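Local coordinates for protein RsfP (Uncultured bacterium, PDB 4GLJ) that probably catalyses the phosphate-dependent cleavage of methylthioadenosine to adenine and methylthioribose 1-phosphate, and binds the dye rhodamine B, at residues G21-Y25 with T63-H69; K107-M111 with N241-N245. All coordinates share one frame. Residues are numbered along the deposited sequence.

Contact 1. Residues G21-Y25 with T63-H69; sequences GSGLY and TRHGQGH. With RHB (N-[9-(2-carboxyphenyl)-6-(diethylamino)-3H-xanthen-3-ylidene]-N-ethylethanaminium), chain B; PO4 (phosphate ion), chain D.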
loop_
_atom_site.group_PDB
_atom_site.type_symbol
_atom_site.label_atom_id
_atom_site.label_comp_id
_atom_site.label_asym_id
_atom_site.label_seq_id
_atom_site.Cartn_x
_atom_site.Cartn_y
_atom_site.Cartn_z
ATOM N N GLY A 21 14.568 10.249 -16.531
ATOM C CA GLY A 21 14.015 10.743 -15.257
ATOM C C GLY A 21 14.172 12.229 -15.057
ATOM O O GLY A 21 14.342 12.978 -16.045
ATOM N N SER A 22 14.132 12.643 -13.801
ATOM C CA SER A 22 14.250 14.051 -13.480
ATOM C C SER A 22 15.582 14.595 -14.021
ATOM O O SER A 22 16.628 13.989 -13.792
ATOM C CB SER A 22 14.164 14.263 -11.987
ATOM O OG SER A 22 12.860 13.958 -11.527
ATOM N N GLY A 23 15.532 15.770 -14.706
ATOM C CA GLY A 23 16.721 16.396 -15.251
ATOM C C GLY A 23 17.041 15.931 -16.675
ATOM O O GLY A 23 17.835 16.552 -17.321
ATOM N N LEU A 24 16.465 14.823 -17.135
ATOM C CA LEU A 24 16.586 14.334 -18.544
ATOM C C LEU A 24 15.335 14.473 -19.450
ATOM O O LEU A 24 14.505 13.532 -19.569
ATOM C CB LEU A 24 17.005 12.870 -18.554
ATOM C CG LEU A 24 18.432 12.525 -18.151
ATOM C CD1 LEU A 24 18.451 12.310 -16.643
ATOM C CD2 LEU A 24 18.782 11.254 -18.932
ATOM N N TYR A 25 15.259 15.604 -20.152
ATOM C CA TYR A 25 14.089 15.981 -20.969
ATOM C C TYR A 25 14.412 15.788 -22.438
ATOM O O TYR A 25 13.505 15.632 -23.255
ATOM C CB TYR A 25 13.591 17.414 -20.611
ATOM C CG TYR A 25 13.412 17.461 -19.099
ATOM C CD1 TYR A 25 14.060 18.417 -18.300
ATOM C CD2 TYR A 25 12.665 16.436 -18.463
ATOM C CE1 TYR A 25 13.916 18.385 -16.900
ATOM C CE2 TYR A 25 12.530 16.371 -17.084
ATOM C CZ TYR A 25 13.143 17.331 -16.304
ATOM O OH TYR A 25 12.966 17.231 -14.947
ATOM N N THR A 63 10.769 10.683 -22.209
ATOM C CA THR A 63 10.890 11.489 -20.972
ATOM C C THR A 63 9.814 11.044 -20.072
ATOM O O THR A 63 8.650 11.301 -20.367
ATOM C CB THR A 63 10.606 12.972 -21.241
ATOM O OG1 THR A 63 11.439 13.367 -22.311
ATOM C CG2 THR A 63 10.957 13.769 -20.014
ATOM N N ARG A 64 10.171 10.368 -18.969
ATOM C CA ARG A 64 9.174 9.825 -18.096
ATOM C C ARG A 64 8.096 10.852 -17.567
ATOM O O ARG A 64 6.867 10.542 -17.487
ATOM C CB ARG A 64 9.942 9.158 -16.906
ATOM C CG ARG A 64 8.997 8.536 -15.949
ATOM C CD ARG A 64 9.699 7.895 -14.782
ATOM N NE ARG A 64 10.615 6.795 -15.140
ATOM C CZ ARG A 64 11.942 6.776 -15.011
ATOM N NH1 ARG A 64 12.626 7.856 -14.637
ATOM N NH2 ARG A 64 12.625 5.662 -15.342
ATOM N N HIS A 65 8.561 12.042 -17.202
ATOM C CA HIS A 65 7.665 13.072 -16.604
ATOM C C HIS A 65 6.993 13.963 -17.584
ATOM O O HIS A 65 6.233 14.826 -17.176
ATOM C CB HIS A 65 8.399 13.907 -15.574
ATOM C CG HIS A 65 8.821 13.116 -14.357
ATOM N ND1 HIS A 65 7.964 12.784 -13.380
ATOM C CD2 HIS A 65 10.031 12.497 -14.045
ATOM C CE1 HIS A 65 8.606 12.064 -12.417
ATOM N NE2 HIS A 65 9.863 11.860 -12.838
ATOM N N GLY A 66 7.193 13.691 -18.880
ATOM C CA GLY A 66 6.700 14.506 -19.992
ATOM C C GLY A 66 7.492 15.774 -20.207
ATOM O O GLY A 66 8.341 16.147 -19.385
ATOM N N GLN A 67 7.184 16.486 -21.294
ATOM C CA GLN A 67 7.803 17.789 -21.485
ATOM C C GLN A 67 7.434 18.781 -20.379
ATOM O O GLN A 67 6.302 18.809 -19.847
ATOM C CB GLN A 67 7.564 18.343 -22.902
ATOM C CG GLN A 67 8.805 19.077 -23.452
ATOM C CD GLN A 67 10.139 18.390 -23.104
ATOM O OE1 GLN A 67 10.907 18.866 -22.231
ATOM N NE2 GLN A 67 10.406 17.247 -23.755
ATOM N N GLY A 68 8.450 19.496 -19.944
ATOM C CA GLY A 68 8.272 20.475 -18.909
ATOM C C GLY A 68 8.150 19.857 -17.563
ATOM O O GLY A 68 7.768 20.541 -16.601
ATOM N N HIS A 69 8.499 18.563 -17.442
ATOM C CA HIS A 69 8.287 17.853 -16.182
ATOM C C HIS A 69 6.866 18.054 -15.703
ATOM O O HIS A 69 6.637 18.413 -14.562
ATOM C CB HIS A 69 9.265 18.294 -15.112
ATOM C CG HIS A 69 9.544 17.256 -14.056
ATOM N ND1 HIS A 69 8.610 16.833 -13.165
ATOM C CD2 HIS A 69 10.691 16.511 -13.807
ATOM C CE1 HIS A 69 9.175 15.893 -12.339
ATOM N NE2 HIS A 69 10.448 15.713 -12.737
HETATM O O2 RHB B . 11.938 21.525 -8.618
HETATM C C26 RHB B . 12.135 21.826 -7.426
HETATM C C19 RHB B . 12.441 20.773 -6.411
HETATM C C14 RHB B . 12.728 19.433 -6.668
HETATM C C15 RHB B . 13.008 18.607 -5.588
HETATM C C16 RHB B . 13.004 19.058 -4.283
HETATM C C17 RHB B . 12.711 20.376 -4.034
HETATM C C18 RHB B . 12.443 21.217 -5.104
HETATM C C9 RHB B . 12.789 18.734 -7.990
HETATM C C8 RHB B . 12.625 17.249 -7.962
HETATM C C13 RHB B . 12.412 16.554 -6.781
HETATM C C12 RHB B . 12.255 15.166 -6.754
HETATM C C11 RHB B . 12.277 14.447 -7.928
HETATM N N1 RHB B . 12.179 13.038 -7.935
HETATM C C35 RHB B . 13.028 12.642 -6.795
HETATM C C36 RHB B . 14.285 13.493 -6.880
HETATM C C22 RHB B . 10.847 12.366 -7.914
HETATM C C23 RHB B . 10.350 12.134 -9.350
HETATM C C10 RHB B . 12.524 15.153 -9.098
HETATM C C7 RHB B . 12.678 16.534 -9.126
HETATM O O1 RHB B . 12.888 17.176 -10.320
HETATM C C1 RHB B . 13.061 18.529 -10.439
HETATM C C2 RHB B . 13.027 19.363 -9.329
HETATM C C6 RHB B . 13.264 19.051 -11.708
HETATM C C5 RHB B . 13.437 20.408 -11.899
HETATM C C4 RHB B . 13.403 21.258 -10.802
HETATM C C3 RHB B . 13.201 20.737 -9.520
HETATM N N2 RHB B . 13.657 20.886 -13.204
HETATM C C24 RHB B . 12.477 20.705 -14.073
HETATM C C25 RHB B . 12.946 20.619 -15.512
HETATM C C33 RHB B . 14.101 22.295 -13.173
HETATM C C34 RHB B . 14.912 22.577 -14.424
HETATM O O3 RHB B . 12.124 23.011 -7.039
HETATM P P PO4 D . 12.782 10.043 -11.732
HETATM O O1 PO4 D . 12.334 11.117 -10.783
HETATM O O2 PO4 D . 14.153 10.519 -12.151
HETATM O O3 PO4 D . 12.784 8.796 -10.931
HETATM O O4 PO4 D . 11.887 9.913 -12.960
#

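Contact 2. Residues K107-M111 with N241-N245; sequences KPLDM and NLMKN. With RHB (N-[9-(2-carboxyphenyl)-6-(diethylamino)-3H-xanthen-3-ylidene]-N-ethylethanaminium), chain B.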
loop_
_atom_site.group_PDB
_atom_site.type_symbol
_atom_site.label_atom_id
_atom_site.label_comp_id
_atom_site.label_asym_id
_atom_site.label_seq_id
_atom_site.Cartn_x
_atom_site.Cartn_y
_atom_site.Cartn_z
ATOM N N LYS A 107 27.100 8.974 -2.204
ATOM C CA LYS A 107 27.091 10.445 -2.098
ATOM C C LYS A 107 26.444 11.152 -3.302
ATOM O O LYS A 107 26.419 10.600 -4.434
ATOM C CB LYS A 107 28.560 10.974 -1.949
ATOM C CG LYS A 107 29.082 10.689 -0.565
ATOM C CD LYS A 107 30.590 10.524 -0.576
ATOM C CE LYS A 107 31.132 10.461 0.843
ATOM N NZ LYS A 107 30.456 9.484 1.749
ATOM N N PRO A 108 25.938 12.388 -3.098
ATOM C CA PRO A 108 25.435 13.175 -4.255
ATOM C C PRO A 108 26.448 13.241 -5.399
ATOM O O PRO A 108 27.647 13.421 -5.167
ATOM C CB PRO A 108 25.181 14.551 -3.660
ATOM C CG PRO A 108 24.806 14.220 -2.226
ATOM C CD PRO A 108 25.683 13.065 -1.809
ATOM N N LEU A 109 25.939 13.097 -6.616
ATOM C CA LEU A 109 26.715 12.955 -7.853
ATOM C C LEU A 109 27.309 11.560 -8.088
ATOM O O LEU A 109 27.836 11.289 -9.166
ATOM C CB LEU A 109 27.829 14.020 -7.981
ATOM C CG LEU A 109 27.489 15.485 -7.776
ATOM C CD1 LEU A 109 28.771 16.201 -8.121
ATOM C CD2 LEU A 109 26.340 15.993 -8.613
ATOM N N ASP A 110 27.208 10.653 -7.118
ATOM C CA ASP A 110 27.535 9.276 -7.428
ATOM C C ASP A 110 26.417 8.715 -8.298
ATOM O O ASP A 110 25.233 9.225 -8.298
ATOM C CB ASP A 110 27.627 8.409 -6.192
ATOM C CG ASP A 110 28.895 8.644 -5.371
ATOM O OD1 ASP A 110 29.824 9.389 -5.809
ATOM O OD2 ASP A 110 28.909 8.075 -4.227
ATOM N N MET A 111 26.762 7.651 -9.025
ATOM C CA MET A 111 25.720 6.795 -9.628
ATOM C C MET A 111 25.706 5.437 -8.983
ATOM O O MET A 111 26.707 5.014 -8.374
ATOM C CB MET A 111 25.907 6.689 -11.133
ATOM C CG MET A 111 26.154 8.073 -11.774
ATOM S SD MET A 111 26.141 7.955 -13.578
ATOM C CE MET A 111 26.648 9.605 -14.059
ATOM N N ASN A 241 23.163 20.120 -8.933
ATOM C CA ASN A 241 23.704 18.759 -8.934
ATOM C C ASN A 241 22.795 17.755 -9.707
ATOM O O ASN A 241 23.284 16.820 -10.364
ATOM C CB ASN A 241 24.239 18.351 -7.522
ATOM C CG ASN A 241 23.321 17.418 -6.744
ATOM O OD1 ASN A 241 22.693 16.512 -7.306
ATOM N ND2 ASN A 241 23.291 17.598 -5.415
ATOM N N LEU A 242 21.483 17.987 -9.690
ATOM C CA LEU A 242 20.560 17.266 -10.593
ATOM C C LEU A 242 20.919 17.566 -12.098
ATOM O O LEU A 242 20.821 16.725 -12.979
ATOM C CB LEU A 242 19.118 17.667 -10.219
ATOM C CG LEU A 242 17.818 17.182 -10.873
ATOM C CD1 LEU A 242 17.623 15.691 -10.702
ATOM C CD2 LEU A 242 16.639 17.928 -10.242
ATOM N N MET A 243 21.387 18.781 -12.371
ATOM C CA MET A 243 21.746 19.105 -13.738
ATOM C C MET A 243 23.111 18.527 -14.085
ATOM O O MET A 243 23.303 18.061 -15.194
ATOM C CB MET A 243 21.612 20.600 -14.025
ATOM C CG MET A 243 20.337 20.902 -14.809
ATOM S SD MET A 243 19.518 22.464 -14.397
ATOM C CE MET A 243 18.153 22.548 -15.583
ATOM N N LYS A 244 24.030 18.502 -13.125
ATOM C CA LYS A 244 25.315 17.878 -13.377
ATOM C C LYS A 244 25.201 16.353 -13.552
ATOM O O LYS A 244 25.788 15.765 -14.467
ATOM C CB LYS A 244 26.358 18.238 -12.315
ATOM C CG LYS A 244 27.691 17.557 -12.666
ATOM C CD LYS A 244 28.847 17.871 -11.722
ATOM C CE LYS A 244 29.515 19.196 -12.047
ATOM N NZ LYS A 244 30.408 19.604 -10.922
ATOM N N ASN A 245 24.414 15.713 -12.687
ATOM C CA ASN A 245 24.092 14.289 -12.799
ATOM C C ASN A 245 23.556 13.940 -14.161
ATOM O O ASN A 245 24.067 13.026 -14.801
ATOM C CB ASN A 245 23.033 13.894 -11.771
ATOM C CG ASN A 245 23.632 13.522 -10.453
ATOM O OD1 ASN A 245 24.681 12.898 -10.423
ATOM N ND2 ASN A 245 22.962 13.858 -9.367
HETATM O O2 RHB B . 11.938 21.525 -8.618
HETATM C C26 RHB B . 12.135 21.826 -7.426
HETATM C C19 RHB B . 12.441 20.773 -6.411
HETATM C C14 RHB B . 12.728 19.433 -6.668
HETATM C C15 RHB B . 13.008 18.607 -5.588
HETATM C C16 RHB B . 13.004 19.058 -4.283
HETATM C C17 RHB B . 12.711 20.376 -4.034
HETATM C C18 RHB B . 12.443 21.217 -5.104
HETATM C C9 RHB B . 12.789 18.734 -7.990
HETATM C C8 RHB B . 12.625 17.249 -7.962
HETATM C C13 RHB B . 12.412 16.554 -6.781
HETATM C C12 RHB B . 12.255 15.166 -6.754
HETATM C C11 RHB B . 12.277 14.447 -7.928
HETATM N N1 RHB B . 12.179 13.038 -7.935
HETATM C C35 RHB B . 13.028 12.642 -6.795
HETATM C C36 RHB B . 14.285 13.493 -6.880
HETATM C C22 RHB B . 10.847 12.366 -7.914
HETATM C C23 RHB B . 10.350 12.134 -9.350
HETATM C C10 RHB B . 12.524 15.153 -9.098
HETATM C C7 RHB B . 12.678 16.534 -9.126
HETATM O O1 RHB B . 12.888 17.176 -10.320
HETATM C C1 RHB B . 13.061 18.529 -10.439
HETATM C C2 RHB B . 13.027 19.363 -9.329
HETATM C C6 RHB B . 13.264 19.051 -11.708
HETATM C C5 RHB B . 13.437 20.408 -11.899
HETATM C C4 RHB B . 13.403 21.258 -10.802
HETATM C C3 RHB B . 13.201 20.737 -9.520
HETATM N N2 RHB B . 13.657 20.886 -13.204
HETATM C C24 RHB B . 12.477 20.705 -14.073
HETATM C C25 RHB B . 12.946 20.619 -15.512
HETATM C C33 RHB B . 14.101 22.295 -13.173
HETATM C C34 RHB B . 14.912 22.577 -14.424
HETATM O O3 RHB B . 12.124 23.011 -7.039
HETATM O O HOH W 1 26.959 12.546 -11.672
#

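Contact 1. Residues G21-Y25 with T63-H69
Two loops meet here and help build a phosphate site beside a bound rhodamine B. T63 ends its strand with its side chain against Y25: T63 OG1 makes a weak hydrogen bond to Y25 O at 3.2 Å, and T63 CG2 lies 3.5 Å from CD2 at the edge of the Y25 ring. R64 sends its guanidinium past G21, where R64 NH1 comes within 3.3 Å of G21 CA. A side chain on G21 would run into the phosphate. R64 NH1 donates to PO4 O4 at 2.8 Å, and so does H65 NE2, also at 2.8 Å. From the facing loop S22 N gives PO4 O2 a 2.7 Å hydrogen bond and S22 OG gives PO4 O1 one of 3.0 Å. T199 and A98 also bond the ion. It probably comes from the crystallisation liquor, but its place is consistent with the phosphate substrate site of a phosphorylase. G66 closes a type I turn at a positive phi. Q67 OE1 then reaches Y25 CB at 3.5 Å. H69 NE2 donates to S22 OG at 3.2 Å, next to the dye. The Y25 and H69 rings meet rim to rim. The loops follow the parallel neighbours 16-20 and 57-63. S22 also packs on A98 of strand 92-101, and L24 turns to helix 237-263.

Contact 2. Residues K107-M111 with N241-N245
L109 is the centre of this contact and has the most surface covered. It belongs to the loop between strands 92-101 and 111-119, which rests here on helix 237-263. It takes the third position of a type II turn, K107 to D110, with a positive phi. L109 CD2 is 3.3 Å from N241 CB, and L109 CD1 is 4.0 Å from K244 CD. N245 OD1 approaches L109 CA at 3.3 Å, and one water donates to both L109 O (2.9 Å) and N245 OD1 (2.6 Å). N241, one helical turn earlier, has its ND2 4.0 Å from P108 CB. L242 CB points away from the turn, and L242 and M243 touch rhodamine B. No direct hydrogen bond joins the two segments, so their fit rests on shape and one water. The asparagines use their amide NH2 groups elsewhere: N241 ND2 bonds T221 O and N245 ND2 bonds V220 O, which ties the helix to the end of strand 213-221.

Contact 1 closes before contact 2 opens along the chain, and their centres are 16 Å apart. All four segments belong to the phosphorylase superfamily region. Contact 1 lies after strands 16-20 and 57-63. The 107-111 side of contact 2 leads into strand 111-119; its other side lies on helix 237-263. These strands belong to one mixed sheet. Helix 237-263 connects the two sites. In contact 2 it meets the 107-111 turn, while L242 sends CD1 to 3.7 Å from S22 O of contact 1. L242 and M243 also touch the same rhodamine B as S22 and Y25. The helix segment therefore packs on the turn with one side and lines the pocket of this dye molecule with another.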